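Local structure of myosin-4 (Saccharomyces cerevisiae, 3MMI) at residues Gln302-Leu307 with Tyr327-Ile332; Leu227-Ile232 with Glu344-Ala349. The protein carries certain mRNAs, including the ASH1 mRNA, as a motor of the machinery that restricts some proteins to the bud, recruited through SHE3. All coordinates share one frame; numbering follows the deposited sequence.

Interaction 1 (Gln302-Leu307 with Tyr327-Ile332); sequences QIQAIL and YLANVI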
loop_
_atom_site.group_PDB
_atom_site.type_symbol
_atom_site.label_atom_id
_atom_site.label_comp_id
_atom_site.label_asym_id
_atom_site.label_seq_id
_atom_site.Cartn_x
_atom_site.Cartn_y
_atom_site.Cartn_z
ATOM N N GLN A 302 1.845 -16.740 15.335
ATOM C CA GLN A 302 1.491 -16.937 13.874
ATOM C C GLN A 302 1.832 -18.312 13.450
ATOM O O GLN A 302 1.065 -19.041 12.845
ATOM C CB GLN A 302 2.192 -15.900 13.042
ATOM C CG GLN A 302 1.541 -14.515 13.173
ATOM C CD GLN A 302 2.369 -13.439 12.552
ATOM O OE1 GLN A 302 3.579 -13.515 12.595
ATOM N NE2 GLN A 302 1.747 -12.335 12.171
ATOM N N ILE A 303 3.000 -18.772 13.866
ATOM C CA ILE A 303 3.395 -20.098 13.515
ATOM C C ILE A 303 2.550 -21.125 14.221
ATOM O O ILE A 303 2.181 -22.182 13.612
ATOM C CB ILE A 303 4.904 -20.377 13.859
ATOM C CG1 ILE A 303 5.845 -19.467 13.108
ATOM C CG2 ILE A 303 5.261 -21.863 13.702
ATOM C CD1 ILE A 303 7.238 -19.599 13.559
ATOM N N GLN A 304 2.299 -20.929 15.497
ATOM C CA GLN A 304 1.319 -21.794 16.204
ATOM C C GLN A 304 -0.022 -21.771 15.574
ATOM O O GLN A 304 -0.677 -22.842 15.457
ATOM C CB GLN A 304 1.276 -21.371 17.725
ATOM C CG GLN A 304 0.480 -22.384 18.536
ATOM C CD GLN A 304 -0.042 -21.801 19.840
ATOM O OE1 GLN A 304 -0.544 -20.714 19.892
ATOM N NE2 GLN A 304 0.238 -22.483 20.868
ATOM N N ALA A 305 -0.506 -20.595 15.210
ATOM C CA ALA A 305 -1.870 -20.565 14.579
ATOM C C ALA A 305 -1.936 -21.496 13.383
ATOM O O ALA A 305 -2.951 -22.164 13.051
ATOM C CB ALA A 305 -2.210 -19.168 14.159
ATOM N N ILE A 306 -0.838 -21.529 12.647
ATOM C CA ILE A 306 -0.840 -22.305 11.393
ATOM C C ILE A 306 -0.810 -23.815 11.693
ATOM O O ILE A 306 -1.577 -24.592 11.148
ATOM C CB ILE A 306 0.360 -21.987 10.479
ATOM C CG1 ILE A 306 0.249 -20.596 9.787
ATOM C CG2 ILE A 306 0.617 -23.129 9.466
ATOM C CD1 ILE A 306 1.612 -20.049 9.572
ATOM N N LEU A 307 0.030 -24.213 12.622
ATOM C CA LEU A 307 0.112 -25.601 13.004
ATOM C C LEU A 307 -1.106 -26.178 13.819
ATOM O O LEU A 307 -1.309 -27.392 13.795
ATOM C CB LEU A 307 1.363 -25.824 13.886
ATOM C CG LEU A 307 2.747 -25.430 13.258
ATOM C CD1 LEU A 307 3.968 -25.646 14.096
ATOM C CD2 LEU A 307 2.915 -26.228 12.012
ATOM N N TYR A 327 6.329 -26.834 23.166
ATOM C CA TYR A 327 7.406 -25.816 23.020
ATOM C C TYR A 327 6.945 -24.450 22.474
ATOM O O TYR A 327 7.214 -23.433 23.026
ATOM C CB TYR A 327 8.487 -26.417 22.073
ATOM C CG TYR A 327 9.618 -25.467 21.813
ATOM C CD1 TYR A 327 10.404 -25.030 22.887
ATOM C CD2 TYR A 327 9.831 -24.917 20.545
ATOM C CE1 TYR A 327 11.443 -24.097 22.706
ATOM C CE2 TYR A 327 10.970 -24.012 20.325
ATOM C CZ TYR A 327 11.761 -23.658 21.412
ATOM O OH TYR A 327 12.794 -22.728 21.343
ATOM N N LEU A 328 6.162 -24.449 21.430
ATOM C CA LEU A 328 5.498 -23.137 21.003
ATOM C C LEU A 328 4.716 -22.427 22.039
ATOM O O LEU A 328 4.884 -21.240 22.190
ATOM C CB LEU A 328 4.663 -23.371 19.726
ATOM C CG LEU A 328 5.414 -23.377 18.366
ATOM C CD1 LEU A 328 4.534 -23.941 17.271
ATOM C CD2 LEU A 328 5.927 -21.997 18.006
ATOM N N ALA A 329 3.825 -23.192 22.733
ATOM C CA ALA A 329 3.007 -22.672 23.916
ATOM C C ALA A 329 3.931 -21.982 24.869
ATOM O O ALA A 329 3.762 -20.804 25.227
ATOM C CB ALA A 329 2.184 -23.871 24.564
ATOM N N ASN A 330 4.962 -22.694 25.280
ATOM C CA ASN A 330 5.964 -22.081 26.213
ATOM C C ASN A 330 6.691 -20.868 25.755
ATOM O O ASN A 330 6.898 -19.902 26.500
ATOM C CB ASN A 330 6.955 -23.182 26.584
ATOM C CG ASN A 330 6.479 -24.038 27.786
ATOM O OD1 ASN A 330 6.375 -25.270 27.664
ATOM N ND2 ASN A 330 6.138 -23.386 28.889
ATOM N N VAL A 331 6.987 -20.889 24.427
ATOM C CA VAL A 331 7.610 -19.739 23.778
ATOM C C VAL A 331 6.729 -18.560 23.806
ATOM O O VAL A 331 7.116 -17.483 24.212
ATOM C CB VAL A 331 8.168 -20.093 22.234
ATOM C CG1 VAL A 331 8.631 -18.846 21.523
ATOM C CG2 VAL A 331 9.298 -21.012 22.376
ATOM N N ILE A 332 5.518 -18.791 23.348
ATOM C CA ILE A 332 4.440 -17.730 23.469
ATOM C C ILE A 332 4.322 -17.170 24.892
ATOM O O ILE A 332 4.298 -15.937 25.119
ATOM C CB ILE A 332 3.116 -18.221 22.841
ATOM C CG1 ILE A 332 3.426 -18.505 21.328
ATOM C CG2 ILE A 332 1.968 -17.124 23.095
ATOM C CD1 ILE A 332 2.479 -19.406 20.611
#
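The amide oxygen OE1 of Q304 meets the end methyl of I332, with OE1 and I332 CD1 3.4 Å apart, a polar atom resting against carbon. The contact lies in the all-helical globular tail (dilute domain) of this class V myosin, where helix 300-308 packs against helix 322-338. Over the two segments the helices run roughly antiparallel, 149° between their directions, with the axes 10.2 Å apart at closest. Q304 CG lies anti to the backbone N (chi1 -170°), and the extended chain beyond it brings the amide to I332. I332 CD1 stands over the flat of that amide, 3.6 Å from Q304 CD, and also touches Q304 CB at 3.7 Å, the two side chains crossing at a slant. The backbone N of A329 stays farther off, 4.1 Å from Q304 NE2.

The remainder of the contact is aliphatic. L328 turns inward, its CD1 4.0 Å from the CA of Q304, against the helix backbone itself. From either side of Q304 in sequence, I303 and L307 close on the same methyl, each side chain crossing that of L328 at about a right angle. F288 of helix 285-292 touches both L328 and L307 and extends this apolar patch. I303 offers its CG2 branch to L328 CD1 at 4.2 Å, and L307 comes nearer, with its CD1 3.6 Å from L328 CD1.

Interaction 2 (Leu227-Ile232 with Glu344-Ala349); sequences LFNDLI and EIMLSA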
loop_
_atom_site.group_PDB
_atom_site.type_symbol
_atom_site.label_atom_id
_atom_site.label_comp_id
_atom_site.label_asym_id
_atom_site.label_seq_id
_atom_site.Cartn_x
_atom_site.Cartn_y
_atom_site.Cartn_z
ATOM N N LEU A 227 -4.141 -12.237 2.418
ATOM C CA LEU A 227 -4.033 -13.661 2.184
ATOM C C LEU A 227 -3.614 -14.397 3.449
ATOM O O LEU A 227 -4.176 -15.400 3.822
ATOM C CB LEU A 227 -3.055 -14.002 1.068
ATOM C CG LEU A 227 -3.558 -13.817 -0.377
ATOM C CD1 LEU A 227 -2.381 -13.915 -1.303
ATOM C CD2 LEU A 227 -4.562 -14.831 -0.812
ATOM N N PHE A 228 -2.608 -13.867 4.127
ATOM C CA PHE A 228 -2.198 -14.484 5.393
ATOM C C PHE A 228 -3.402 -14.456 6.425
ATOM O O PHE A 228 -3.602 -15.469 7.056
ATOM C CB PHE A 228 -1.043 -13.749 6.036
ATOM C CG PHE A 228 -0.616 -14.346 7.297
ATOM C CD1 PHE A 228 0.171 -15.518 7.280
ATOM C CD2 PHE A 228 -1.023 -13.792 8.519
ATOM C CE1 PHE A 228 0.519 -16.102 8.430
ATOM C CE2 PHE A 228 -0.609 -14.319 9.695
ATOM C CZ PHE A 228 0.177 -15.466 9.719
ATOM N N ASN A 229 -4.069 -13.323 6.612
ATOM C CA ASN A 229 -5.167 -13.189 7.601
ATOM C C ASN A 229 -6.280 -14.191 7.247
ATOM O O ASN A 229 -6.814 -14.902 8.103
ATOM C CB ASN A 229 -5.669 -11.738 7.606
ATOM C CG ASN A 229 -4.695 -10.799 8.288
ATOM O OD1 ASN A 229 -3.696 -11.228 8.812
ATOM N ND2 ASN A 229 -5.020 -9.484 8.311
ATOM N N ASP A 230 -6.603 -14.297 5.953
ATOM C CA ASP A 230 -7.639 -15.273 5.542
ATOM C C ASP A 230 -7.197 -16.678 5.651
ATOM O O ASP A 230 -8.022 -17.616 5.877
ATOM C CB ASP A 230 -8.117 -15.037 4.121
ATOM C CG ASP A 230 -8.964 -13.777 3.981
ATOM O OD1 ASP A 230 -9.347 -13.167 5.015
ATOM O OD2 ASP A 230 -9.168 -13.339 2.794
ATOM N N LEU A 231 -5.897 -16.902 5.486
ATOM C CA LEU A 231 -5.430 -18.280 5.660
ATOM C C LEU A 231 -5.714 -18.728 7.124
ATOM O O LEU A 231 -6.205 -19.899 7.354
ATOM C CB LEU A 231 -3.936 -18.377 5.390
ATOM C CG LEU A 231 -3.324 -19.710 5.820
ATOM C CD1 LEU A 231 -3.631 -20.803 4.743
ATOM C CD2 LEU A 231 -1.780 -19.650 6.046
ATOM N N ILE A 232 -5.476 -17.840 8.069
ATOM C CA ILE A 232 -5.739 -18.167 9.465
ATOM C C ILE A 232 -7.262 -18.178 9.815
ATOM O O ILE A 232 -7.651 -19.026 10.503
ATOM C CB ILE A 232 -5.120 -17.120 10.448
ATOM C CG1 ILE A 232 -3.591 -17.122 10.394
ATOM C CG2 ILE A 232 -5.607 -17.396 11.918
ATOM C CD1 ILE A 232 -2.952 -18.457 10.349
ATOM N N GLU A 344 0.627 -9.902 17.873
ATOM C CA GLU A 344 -0.514 -9.935 16.997
ATOM C C GLU A 344 -0.406 -11.130 16.112
ATOM O O GLU A 344 0.660 -11.411 15.595
ATOM C CB GLU A 344 -0.566 -8.707 16.088
ATOM C CG GLU A 344 -0.280 -7.338 16.725
ATOM C CD GLU A 344 -1.458 -6.858 17.495
ATOM O OE1 GLU A 344 -2.496 -7.591 17.430
ATOM O OE2 GLU A 344 -1.330 -5.762 18.152
ATOM N N ILE A 345 -1.461 -11.889 15.940
ATOM C CA ILE A 345 -1.483 -12.894 14.932
ATOM C C ILE A 345 -1.878 -12.290 13.549
ATOM O O ILE A 345 -1.108 -12.521 12.580
ATOM C CB ILE A 345 -2.392 -14.015 15.264
ATOM C CG1 ILE A 345 -1.917 -14.737 16.510
ATOM C CG2 ILE A 345 -2.575 -14.979 14.163
ATOM C CD1 ILE A 345 -2.885 -15.945 16.925
ATOM N N MET A 346 -2.972 -11.479 13.489
ATOM C CA MET A 346 -3.341 -10.768 12.267
ATOM C C MET A 346 -2.229 -9.819 11.914
ATOM O O MET A 346 -1.643 -9.176 12.775
ATOM C CB MET A 346 -4.706 -10.023 12.470
ATOM C CG MET A 346 -5.752 -10.975 12.982
ATOM S SD MET A 346 -6.419 -11.896 11.590
ATOM C CE MET A 346 -5.657 -13.411 11.817
ATOM N N LEU A 347 -2.034 -9.632 10.620
ATOM C CA LEU A 347 -1.240 -8.463 10.053
ATOM C C LEU A 347 -2.131 -7.300 9.669
ATOM O O LEU A 347 -3.284 -7.524 9.483
ATOM C CB LEU A 347 -0.529 -8.917 8.739
ATOM C CG LEU A 347 0.299 -10.188 8.863
ATOM C CD1 LEU A 347 0.816 -10.756 7.497
ATOM C CD2 LEU A 347 1.549 -9.916 9.835
ATOM N N SER A 348 -1.529 -6.108 9.526
ATOM C CA SER A 348 -2.102 -4.853 9.031
ATOM C C SER A 348 -1.222 -4.475 7.863
ATOM O O SER A 348 -0.027 -4.632 7.945
ATOM C CB SER A 348 -1.813 -3.662 9.996
ATOM O OG SER A 348 -2.231 -4.064 11.200
ATOM N N ALA A 349 -1.765 -3.716 6.925
ATOM C CA ALA A 349 -1.028 -3.241 5.786
ATOM C C ALA A 349 -0.241 -1.997 6.157
ATOM O O ALA A 349 -0.800 -1.056 6.741
ATOM C CB ALA A 349 -2.018 -2.928 4.705
#
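I345 opens the contact with its carbonyl oxygen, which lies in the plane of the F228 ring at its edge, 3.4 Å from F228 CE2. The I345 side chain adds a looser touch, its CG2 facing CG1 of I232 one turn further along the helix.

At M346 the chain passes closest to helix 209-234, opposite N229. The methionine side chain bends at chi2 and chi3 and folds back over the helix: SD settles 3.9 Å from CG of N229, while the terminal CE reaches I232 and stands 4.0 Å from I232 CG2. T233 borders the same side chain. The L227-I232 part of helix 209-234 belongs to the DIL domain sequence of the globular tail, and the irregular segment that follows helix 322-338 lies against it in a surface contact.

L347 holds the polar centre. L347 N donates to N229 OD1 over 2.9 Å, with an N-H...O angle of 162°, in the plane of the side-chain carbonyl and on one of its lone pairs. In return N229 ND2 donates to L347 O, again over 2.9 Å and almost straight at 175°. The asparagine thus acts as a bidentate side-chain amide, pairing with both the N-H and the C=O of one extended residue, much as a neighbouring strand would, although no strand is present. The donor is tilted 24° from the L347 carbonyl plane, whereas the acceptor O lies within the amide plane of N229; two bonds at opposite ends of the amide fix its rotation. The L347 side chain also crosses that of F228 at about a right angle, with L347 CD1 3.7 Å from CD2 of the ring and also against F228 CB.

In the fold
Along the chain, interaction 1 is nested inside the loop closed by interaction 2, and their centres lie 15 Å apart. Interaction 1 is partly buried and joins two helices near one end of the elongated chain, by van der Waals packing of aliphatic side chains and the Q304 amide. Interaction 2, a surface contact nearer the chain's centre, lays the irregular segment that follows helix 322-338 on helix 209-234, and relies on paired side-chain-to-backbone hydrogen bonds. Helix 300-308 connects them: I303, Q304 and L307 face helix 322-338, whereas Q302 turns to the other contact, where its NE2 probably bonds to I345 O at 2.9 Å and its CG packs against the F228 ring.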